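Local coordinates for protein osa (Shigella flexneri, PDB 4O7K) that suppresses the oncogenicity of Agrobacterium tumefaciens, acting as a plasmid fertility inhibition factor of the ParB/Srx superfamily, at residues 56-61 with 114-120; 92-97 with 144-150; 122-126 with 163-167. The protein carries 1 engineered substitution. All coordinates share one frame. Where two conformers were deposited one is given. Residue numbers count along the deposited sequence, not the author numbering.

Contact 1 of 3, residues 56-61 with 114-120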
loop_
_atom_site.group_PDB
_atom_site.type_symbol
_atom_site.label_atom_id
_atom_site.label_comp_id
_atom_site.label_asym_id
_atom_site.label_seq_id
_atom_site.Cartn_x
_atom_site.Cartn_y
_atom_site.Cartn_z
ATOM N N PHE A 56 -10.940 -1.943 -6.971
ATOM C CA PHE A 56 -11.142 -0.502 -7.047
ATOM C C PHE A 56 -10.931 0.138 -5.680
ATOM O O PHE A 56 -11.370 -0.400 -4.661
ATOM C CB PHE A 56 -12.539 -0.174 -7.573
ATOM C CG PHE A 56 -12.742 -0.565 -9.006
ATOM C CD1 PHE A 56 -13.087 -1.866 -9.338
ATOM C CD2 PHE A 56 -12.566 0.361 -10.024
ATOM C CE1 PHE A 56 -13.259 -2.236 -10.671
ATOM C CE2 PHE A 56 -12.746 -0.005 -11.366
ATOM C CZ PHE A 56 -13.091 -1.303 -11.684
ATOM N N MET A 57 -10.252 1.282 -5.662
ATOM C CA MET A 57 -10.031 2.018 -4.432
ATOM C C MET A 57 -10.346 3.487 -4.642
ATOM O O MET A 57 -10.406 3.954 -5.782
ATOM C CB MET A 57 -8.590 1.834 -3.934
ATOM C CG MET A 57 -8.221 0.377 -3.681
ATOM S SD MET A 57 -6.642 0.212 -2.823
ATOM C CE MET A 57 -7.210 0.435 -1.141
ATOM N N THR A 58 -10.542 4.210 -3.541
ATOM C CA THR A 58 -10.941 5.606 -3.613
ATOM C C THR A 58 -10.266 6.453 -2.538
ATOM O O THR A 58 -9.917 5.956 -1.472
ATOM C CB THR A 58 -12.469 5.764 -3.470
ATOM O OG1 THR A 58 -12.807 7.153 -3.553
ATOM C CG2 THR A 58 -12.946 5.210 -2.126
ATOM N N ALA A 59 -10.091 7.738 -2.825
ATOM C CA ALA A 59 -9.548 8.672 -1.841
ATOM C C ALA A 59 -10.658 9.497 -1.188
ATOM O O ALA A 59 -10.411 10.597 -0.690
ATOM C CB ALA A 59 -8.523 9.593 -2.497
ATOM N N SER A 60 -11.878 8.965 -1.190
ATOM C CA SER A 60 -13.035 9.722 -0.725
ATOM C C SER A 60 -12.921 10.094 0.748
ATOM O O SER A 60 -13.479 11.100 1.182
ATOM C CB SER A 60 -14.324 8.931 -0.968
ATOM O OG SER A 60 -14.385 7.789 -0.140
ATOM N N ASN A 61 -12.192 9.290 1.512
ATOM C CA ASN A 61 -12.072 9.523 2.941
ATOM C C ASN A 61 -10.890 10.431 3.282
ATOM O O ASN A 61 -10.679 10.776 4.440
ATOM C CB ASN A 61 -11.951 8.192 3.695
ATOM C CG ASN A 61 -13.241 7.348 3.641
ATOM O OD1 ASN A 61 -13.288 6.240 4.181
ATOM N ND2 ASN A 61 -14.277 7.866 2.987
ATOM N N ILE A 114 -16.425 -1.415 -8.395
ATOM C CA ILE A 114 -16.538 0.029 -8.596
ATOM C C ILE A 114 -17.735 0.624 -7.854
ATOM O O ILE A 114 -17.717 1.796 -7.484
ATOM C CB ILE A 114 -16.628 0.402 -10.099
ATOM C CG1 ILE A 114 -16.517 1.923 -10.272
ATOM C CG2 ILE A 114 -17.909 -0.135 -10.726
ATOM C CD1 ILE A 114 -15.546 2.362 -11.345
ATOM N N ASP A 115 -18.763 -0.183 -7.609
ATOM C CA ASP A 115 -19.912 0.299 -6.847
ATOM C C ASP A 115 -19.556 0.628 -5.398
ATOM O O ASP A 115 -20.264 1.385 -4.738
ATOM C CB ASP A 115 -21.041 -0.723 -6.878
ATOM C CG ASP A 115 -21.668 -0.849 -8.248
ATOM O OD1 ASP A 115 -21.475 0.070 -9.072
ATOM O OD2 ASP A 115 -22.346 -1.866 -8.495
ATOM N N SER A 116 -18.465 0.060 -4.898
ATOM C CA SER A 116 -18.013 0.387 -3.546
ATOM C C SER A 116 -16.501 0.240 -3.437
ATOM O O SER A 116 -16.015 -0.751 -2.890
ATOM C CB SER A 116 -18.701 -0.505 -2.507
ATOM O OG SER A 116 -18.440 -0.045 -1.185
ATOM N N PRO A 117 -15.754 1.218 -3.982
ATOM C CA PRO A 117 -14.292 1.139 -3.919
ATOM C C PRO A 117 -13.790 1.190 -2.477
ATOM O O PRO A 117 -14.391 1.853 -1.634
ATOM C CB PRO A 117 -13.826 2.364 -4.712
ATOM C CG PRO A 117 -15.004 3.284 -4.749
ATOM C CD PRO A 117 -16.219 2.409 -4.713
ATOM N N VAL A 118 -12.698 0.482 -2.216
ATOM C CA VAL A 118 -12.081 0.461 -0.896
ATOM C C VAL A 118 -11.278 1.743 -0.640
ATOM O O VAL A 118 -10.412 2.096 -1.432
ATOM C CB VAL A 118 -11.158 -0.760 -0.747
ATOM C CG1 VAL A 118 -10.478 -0.768 0.641
ATOM C CG2 VAL A 118 -11.952 -2.039 -0.970
ATOM N N PRO A 119 -11.565 2.448 0.467
ATOM C CA PRO A 119 -10.778 3.643 0.812
ATOM C C PRO A 119 -9.297 3.323 1.030
ATOM O O PRO A 119 -8.952 2.219 1.456
ATOM C CB PRO A 119 -11.435 4.135 2.105
ATOM C CG PRO A 119 -12.844 3.606 2.019
ATOM C CD PRO A 119 -12.704 2.258 1.383
ATOM N N LEU A 120 -8.436 4.284 0.714
ATOM C CA LEU A 120 -6.997 4.112 0.860
ATOM C C LEU A 120 -6.577 3.936 2.316
ATOM O O LEU A 120 -7.235 4.427 3.226
ATOM C CB LEU A 120 -6.258 5.316 0.278
ATOM C CG LEU A 120 -6.498 5.578 -1.212
ATOM C CD1 LEU A 120 -5.621 6.747 -1.651
ATOM C CD2 LEU A 120 -6.196 4.324 -1.996
#

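Contact 2 of 3, residues 92-97 with 144-150. With PO4 (phosphate ion), chain C.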
loop_
_atom_site.group_PDB
_atom_site.type_symbol
_atom_site.label_atom_id
_atom_site.label_comp_id
_atom_site.label_asym_id
_atom_site.label_seq_id
_atom_site.Cartn_x
_atom_site.Cartn_y
_atom_site.Cartn_z
ATOM N N PRO A 92 2.823 -9.654 8.766
ATOM C CA PRO A 92 2.933 -11.093 8.495
ATOM C C PRO A 92 3.643 -11.345 7.164
ATOM O O PRO A 92 3.658 -10.449 6.317
ATOM C CB PRO A 92 1.469 -11.563 8.418
ATOM C CG PRO A 92 0.654 -10.448 9.005
ATOM C CD PRO A 92 1.424 -9.191 8.742
ATOM N N LEU A 93 4.229 -12.525 6.974
ATOM C CA LEU A 93 4.655 -12.913 5.636
ATOM C C LEU A 93 3.428 -12.951 4.734
ATOM O O LEU A 93 2.321 -13.229 5.198
ATOM C CB LEU A 93 5.345 -14.277 5.625
ATOM C CG LEU A 93 6.706 -14.454 6.306
ATOM C CD1 LEU A 93 7.214 -15.856 6.027
ATOM C CD2 LEU A 93 7.710 -13.414 5.837
ATOM N N LYS A 94 3.633 -12.669 3.455
ATOM C CA LYS A 94 2.564 -12.721 2.461
ATOM C C LYS A 94 1.743 -14.003 2.578
ATOM O O LYS A 94 0.520 -13.953 2.654
ATOM C CB LYS A 94 3.152 -12.604 1.057
ATOM C CG LYS A 94 2.681 -11.393 0.300
ATOM C CD LYS A 94 3.715 -10.938 -0.733
ATOM C CE LYS A 94 3.767 -11.855 -1.936
ATOM N NZ LYS A 94 4.664 -11.286 -2.994
ATOM N N GLN A 95 2.423 -15.144 2.650
ATOM C CA GLN A 95 1.746 -16.438 2.738
ATOM C C GLN A 95 0.804 -16.546 3.926
ATOM O O GLN A 95 -0.116 -17.358 3.908
ATOM C CB GLN A 95 2.767 -17.580 2.793
ATOM C CG GLN A 95 3.828 -17.436 3.867
ATOM C CD GLN A 95 4.910 -18.505 3.768
ATOM O OE1 GLN A 95 4.834 -19.551 4.421
ATOM N NE2 GLN A 95 5.920 -18.248 2.940
ATOM N N ASP A 96 1.026 -15.729 4.954
ATOM C CA ASP A 96 0.228 -15.819 6.166
ATOM C C ASP A 96 -0.791 -14.698 6.275
ATOM O O ASP A 96 -1.634 -14.700 7.173
ATOM C CB ASP A 96 1.132 -15.809 7.399
ATOM C CG ASP A 96 2.038 -17.016 7.458
ATOM O OD1 ASP A 96 1.577 -18.119 7.101
ATOM O OD2 ASP A 96 3.211 -16.861 7.852
ATOM N N MET A 97 -0.711 -13.734 5.367
ATOM C CA MET A 97 -1.630 -12.608 5.428
ATOM C C MET A 97 -3.107 -13.026 5.385
ATOM O O MET A 97 -3.910 -12.449 6.112
ATOM C CB MET A 97 -1.325 -11.610 4.307
ATOM C CG MET A 97 -0.099 -10.757 4.590
ATOM S SD MET A 97 0.336 -9.711 3.192
ATOM C CE MET A 97 1.891 -9.014 3.754
ATOM N N MET A 144 -2.664 -5.725 3.356
ATOM C CA MET A 144 -2.308 -7.141 3.256
ATOM C C MET A 144 -2.965 -7.795 2.042
ATOM O O MET A 144 -2.349 -8.599 1.338
ATOM C CB MET A 144 -2.713 -7.900 4.524
ATOM C CG MET A 144 -1.972 -7.484 5.784
ATOM S SD MET A 144 -2.524 -8.508 7.159
ATOM C CE MET A 144 -1.838 -7.619 8.570
ATOM N N TRP A 145 -4.229 -7.454 1.821
ATOM C CA TRP A 145 -4.986 -8.018 0.710
ATOM C C TRP A 145 -4.259 -7.695 -0.594
ATOM O O TRP A 145 -3.977 -8.590 -1.391
ATOM C CB TRP A 145 -6.424 -7.475 0.700
ATOM C CG TRP A 145 -7.341 -8.167 -0.303
ATOM C CD1 TRP A 145 -8.175 -9.231 -0.064
ATOM C CD2 TRP A 145 -7.501 -7.840 -1.693
ATOM N NE1 TRP A 145 -8.843 -9.580 -1.218
ATOM C CE2 TRP A 145 -8.446 -8.743 -2.232
ATOM C CE3 TRP A 145 -6.934 -6.872 -2.534
ATOM C CZ2 TRP A 145 -8.838 -8.704 -3.567
ATOM C CZ3 TRP A 145 -7.326 -6.835 -3.858
ATOM C CH2 TRP A 145 -8.274 -7.746 -4.363
ATOM N N LEU A 146 -3.899 -6.422 -0.771
ATOM C CA LEU A 146 -3.235 -5.969 -1.991
ATOM C C LEU A 146 -1.895 -6.661 -2.163
ATOM O O LEU A 146 -1.553 -7.113 -3.252
ATOM C CB LEU A 146 -3.047 -4.440 -1.985
ATOM C CG LEU A 146 -4.309 -3.562 -2.028
ATOM C CD1 LEU A 146 -4.009 -2.168 -1.490
ATOM C CD2 LEU A 146 -4.844 -3.467 -3.447
ATOM N N LEU A 147 -1.146 -6.755 -1.074
ATOM C CA LEU A 147 0.175 -7.375 -1.113
ATOM C C LEU A 147 0.091 -8.873 -1.427
ATOM O O LEU A 147 0.822 -9.386 -2.285
ATOM C CB LEU A 147 0.894 -7.139 0.210
ATOM C CG LEU A 147 1.374 -5.704 0.410
ATOM C CD1 LEU A 147 2.069 -5.589 1.762
ATOM C CD2 LEU A 147 2.303 -5.286 -0.738
ATOM N N ALA A 148 -0.819 -9.563 -0.748
ATOM C CA ALA A 148 -0.984 -11.001 -0.945
ATOM C C ALA A 148 -1.486 -11.293 -2.354
ATOM O O ALA A 148 -1.209 -12.359 -2.904
ATOM C CB ALA A 148 -1.938 -11.587 0.100
ATOM N N HIS A 149 -2.204 -10.340 -2.946
ATOM C CA HIS A 149 -2.707 -10.515 -4.318
ATOM C C HIS A 149 -1.741 -9.964 -5.363
ATOM O O HIS A 149 -2.053 -9.930 -6.556
ATOM C CB HIS A 149 -4.073 -9.851 -4.481
ATOM C CG HIS A 149 -5.194 -10.640 -3.884
ATOM N ND1 HIS A 149 -5.578 -10.511 -2.569
ATOM C CD2 HIS A 149 -6.007 -11.579 -4.426
ATOM C CE1 HIS A 149 -6.582 -11.335 -2.325
ATOM N NE2 HIS A 149 -6.866 -11.989 -3.437
ATOM N N GLU A 150 -0.563 -9.550 -4.908
ATOM C CA GLU A 150 0.490 -9.087 -5.811
ATOM C C GLU A 150 0.066 -7.891 -6.662
ATOM O O GLU A 150 0.405 -7.810 -7.839
ATOM C CB GLU A 150 0.937 -10.221 -6.739
ATOM C CG GLU A 150 1.179 -11.551 -6.047
ATOM C CD GLU A 150 2.567 -11.655 -5.475
ATOM O OE1 GLU A 150 3.343 -10.684 -5.626
ATOM O OE2 GLU A 150 2.890 -12.710 -4.883
HETATM P P PO4 C . -10.164 -13.105 -2.840
HETATM O O1 PO4 C . -9.518 -12.689 -1.526
HETATM O O2 PO4 C . -9.098 -13.497 -3.836
HETATM O O3 PO4 C . -11.086 -14.282 -2.627
HETATM O O4 PO4 C . -10.978 -11.958 -3.387
HETATM O O HOH W 1 3.260 -8.524 -3.161
#

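Contact 3 of 3, residues 122-126 with 163-167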
loop_
_atom_site.group_PDB
_atom_site.type_symbol
_atom_site.label_atom_id
_atom_site.label_comp_id
_atom_site.label_asym_id
_atom_site.label_seq_id
_atom_site.Cartn_x
_atom_site.Cartn_y
_atom_site.Cartn_z
ATOM N N ASP A 122 -4.034 4.845 5.365
ATOM C CA ASP A 122 -3.300 6.008 5.869
ATOM C C ASP A 122 -2.024 5.544 6.562
ATOM O O ASP A 122 -2.081 4.868 7.587
ATOM C CB ASP A 122 -4.169 6.802 6.836
ATOM C CG ASP A 122 -5.372 7.423 6.153
ATOM O OD1 ASP A 122 -5.239 8.546 5.624
ATOM O OD2 ASP A 122 -6.448 6.787 6.146
ATOM N N VAL A 123 -0.874 5.873 5.980
ATOM C CA VAL A 123 0.394 5.372 6.494
ATOM C C VAL A 123 1.347 6.519 6.808
ATOM O O VAL A 123 1.067 7.682 6.519
ATOM C CB VAL A 123 1.087 4.412 5.503
ATOM C CG1 VAL A 123 0.154 3.241 5.136
ATOM C CG2 VAL A 123 1.528 5.175 4.266
ATOM N N SER A 124 2.485 6.173 7.399
ATOM C CA SER A 124 3.460 7.169 7.795
ATOM C C SER A 124 4.861 6.594 7.732
ATOM O O SER A 124 5.074 5.428 8.059
ATOM C CB SER A 124 3.158 7.674 9.208
ATOM O OG SER A 124 1.838 8.180 9.293
ATOM N N PRO A 125 5.830 7.414 7.309
ATOM C CA PRO A 125 7.226 7.010 7.428
ATOM C C PRO A 125 7.612 7.054 8.902
ATOM O O PRO A 125 7.027 7.846 9.642
ATOM C CB PRO A 125 7.975 8.078 6.637
ATOM C CG PRO A 125 7.090 9.278 6.715
ATOM C CD PRO A 125 5.682 8.765 6.750
ATOM N N THR A 126 8.565 6.229 9.321
ATOM C CA THR A 126 9.013 6.252 10.706
ATOM C C THR A 126 10.420 5.667 10.795
ATOM O O THR A 126 10.989 5.226 9.792
ATOM C CB THR A 126 8.020 5.484 11.645
ATOM O OG1 THR A 126 8.304 5.787 13.023
ATOM C CG2 THR A 126 8.069 3.977 11.414
ATOM N N SER A 163 6.259 14.139 4.797
ATOM C CA SER A 163 6.038 12.720 5.046
ATOM C C SER A 163 5.805 11.993 3.728
ATOM O O SER A 163 6.318 10.896 3.522
ATOM C CB SER A 163 4.840 12.510 5.980
ATOM O OG SER A 163 5.074 13.095 7.264
ATOM N N ALA A 164 5.041 12.621 2.837
ATOM C CA ALA A 164 4.727 12.030 1.544
ATOM C C ALA A 164 5.982 11.926 0.688
ATOM O O ALA A 164 6.211 10.917 0.030
ATOM C CB ALA A 164 3.650 12.845 0.824
ATOM N N VAL A 165 6.820 12.956 0.726
ATOM C CA VAL A 165 8.030 12.933 -0.081
ATOM C C VAL A 165 8.995 11.862 0.436
ATOM O O VAL A 165 9.636 11.163 -0.360
ATOM C CB VAL A 165 8.712 14.327 -0.120
ATOM C CG1 VAL A 165 10.114 14.227 -0.708
ATOM C CG2 VAL A 165 7.866 15.295 -0.948
ATOM N N MET A 166 9.069 11.711 1.761
ATOM C CA MET A 166 9.870 10.663 2.387
ATOM C C MET A 166 9.399 9.259 1.997
ATOM O O MET A 166 10.210 8.392 1.672
ATOM C CB MET A 166 9.830 10.812 3.915
ATOM C CG MET A 166 11.033 10.248 4.603
ATOM S SD MET A 166 10.897 10.547 6.391
ATOM C CE MET A 166 10.570 12.303 6.434
ATOM N N LEU A 167 8.087 9.030 2.042
ATOM C CA LEU A 167 7.529 7.770 1.552
ATOM C C LEU A 167 7.900 7.529 0.082
ATOM O O LEU A 167 8.410 6.460 -0.283
ATOM C CB LEU A 167 6.007 7.758 1.719
ATOM C CG LEU A 167 5.519 7.577 3.159
ATOM C CD1 LEU A 167 4.048 7.969 3.286
ATOM C CD2 LEU A 167 5.736 6.147 3.632
#

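Contact 1 of 3, residues 56-61 with 114-120
Three backbone hydrogen bonds join the two segments in parallel register: V118 N to F56 O (2.9 Å), T58 N to V118 O (3.0 Å) and L120 N to T58 O (3.1 Å). M57 thus pairs with V118 and T58 with P119. Both prolines of 114-120 lack an amide proton, yet they fall where none is required, since V118 and L120 supply the donors. CA-H...O contacts reinforce the ladder, among them M57 CA to V118 O at 3.0 Å.

Apolar packing differs on the two faces. M57 CE meets V118 CG1 at 3.9 Å and M57 CB meets L120 CD2 at 4.0 Å, on the face covered by F110 and L146. On the other face T58 CB lies 3.8 Å from P117 CG, while T58 OG1 is bonded to V43 O. Before the pairing starts, I114 CB sits 4.0 Å above the F56 ring centroid in a CH-pi contact. This is the parallel pairing of neighbouring strands 55-58 and 118-128 within a mixed beta-sheet.

Contact 2 of 3, residues 92-97 with 144-150
Residues 94-97 begin a 3-10 segment, with D96 N bonded to L93 O (2.8 Å) and M97 N to K94 O (3.0 Å), and they lie beside the last turns of helix 140-148. The backbones come closest at K94 and A148, whose CA atoms are 5.2 Å apart, and at M97 and M144, at 5.9 Å. The helix stops in a Schellman motif: E150, with positive phi, is its C-prime residue, and E150 N donates to L147 O (3.0 Å) while V151 N returns to L146 O.

This turn brings E150 to K94, whose NZ lies 3.0 Å from E150 OE2 in a salt bridge with weak hydrogen-bond geometry. A water accepts from K94 NZ (3.1 Å) and donates to L147 O (2.7 Å), tying the lysine to the C-terminal end of the helix as well. The contact therefore docks the loop between helices 73-81 and 103-112 onto a helix terminus.

Further back along the helix the packing is apolar. M97 SD lies 3.8 Å from M144 CB, M97 CE reaches L147 CD1 at 4.0 Å, and P92 CD meets M144 CE at 3.6 Å; W80 of helix 73-81 also touches M144 and L147. W145 and H149 point away from the loop. H149 ND1 donates to W145 O (2.8 Å) and H149 NE2 to phosphate O2 (2.7 Å), consistent with a doubly protonated imidazole, while W145 NE1 binds O1 at 3.2 Å. H52 completes these contacts to the ion, which probably came from the crystallisation liquor.

Contact 3 of 3, residues 122-126 with 163-167
A helix packs here across a beta-strand through side chains, with no hydrogen bond between the two segments: helix 161-171 lies against the part of strand 118-128 that holds residues 122-126. The segment axes approach to 7.7 Å and cross at 76°, so the helix runs nearly perpendicular to the strand and meets it over a short length. Only 231 Å² is buried, summed over both sides.

P125 is the centre of the contact. Its CA-to-CB bond points toward the helix, and its ring fits against one side of a helical turn formed by S163, M166 and L167. P125 CD lies 3.8 Å from L167 CG, P125 CG is 3.7 Å from S163 O, and P125 CB is 3.8 Å from M166 SD. The carbonyl of S163 is already bonded to L167 N (3.0 Å) within the helix, while the S163 hydroxyl is hydrogen-bonded to D160 OD1.

The helix lies over one face of the antiparallel hairpin of strands 118-128 and 131-136, in which S124 and T126 form backbone hydrogen bonds with C135 and A133. V123 makes a backbone hydrogen bond with L157 of strand 153-158, the strand that leads into the helix.

L167 extends the apolar surface along the strand. Although its CA-to-CB bond runs sideways, its end comes nearer, and L167 CD1 reaches V123 CG2 at 3.9 Å. V134 and S158 also touch this leucine, whereas A164, on a different side of the helix, packs on F67 and V69 of strand 67-72.

In the fold
Contacts 1 and 3 both use strand 118-128: contact 1 pairs its start with strand 55-58, and contact 3 sets helix 161-171 against a later part of it, their centres 20 Å apart. In sequence contact 1 closes before contact 3 opens, whereas the segments of contact 2 alternate with those of both others. Contact 2 touches contact 1 through M57 SD and L146 CD1, 3.8 Å apart, so helix 140-148 bridges the mixed sheet and the 92-97 loop. Contacts 2 and 3 have centres 21 Å apart on opposite sides of the chain's centre. The interleaving ties distant parts of the sequence into one compact fold.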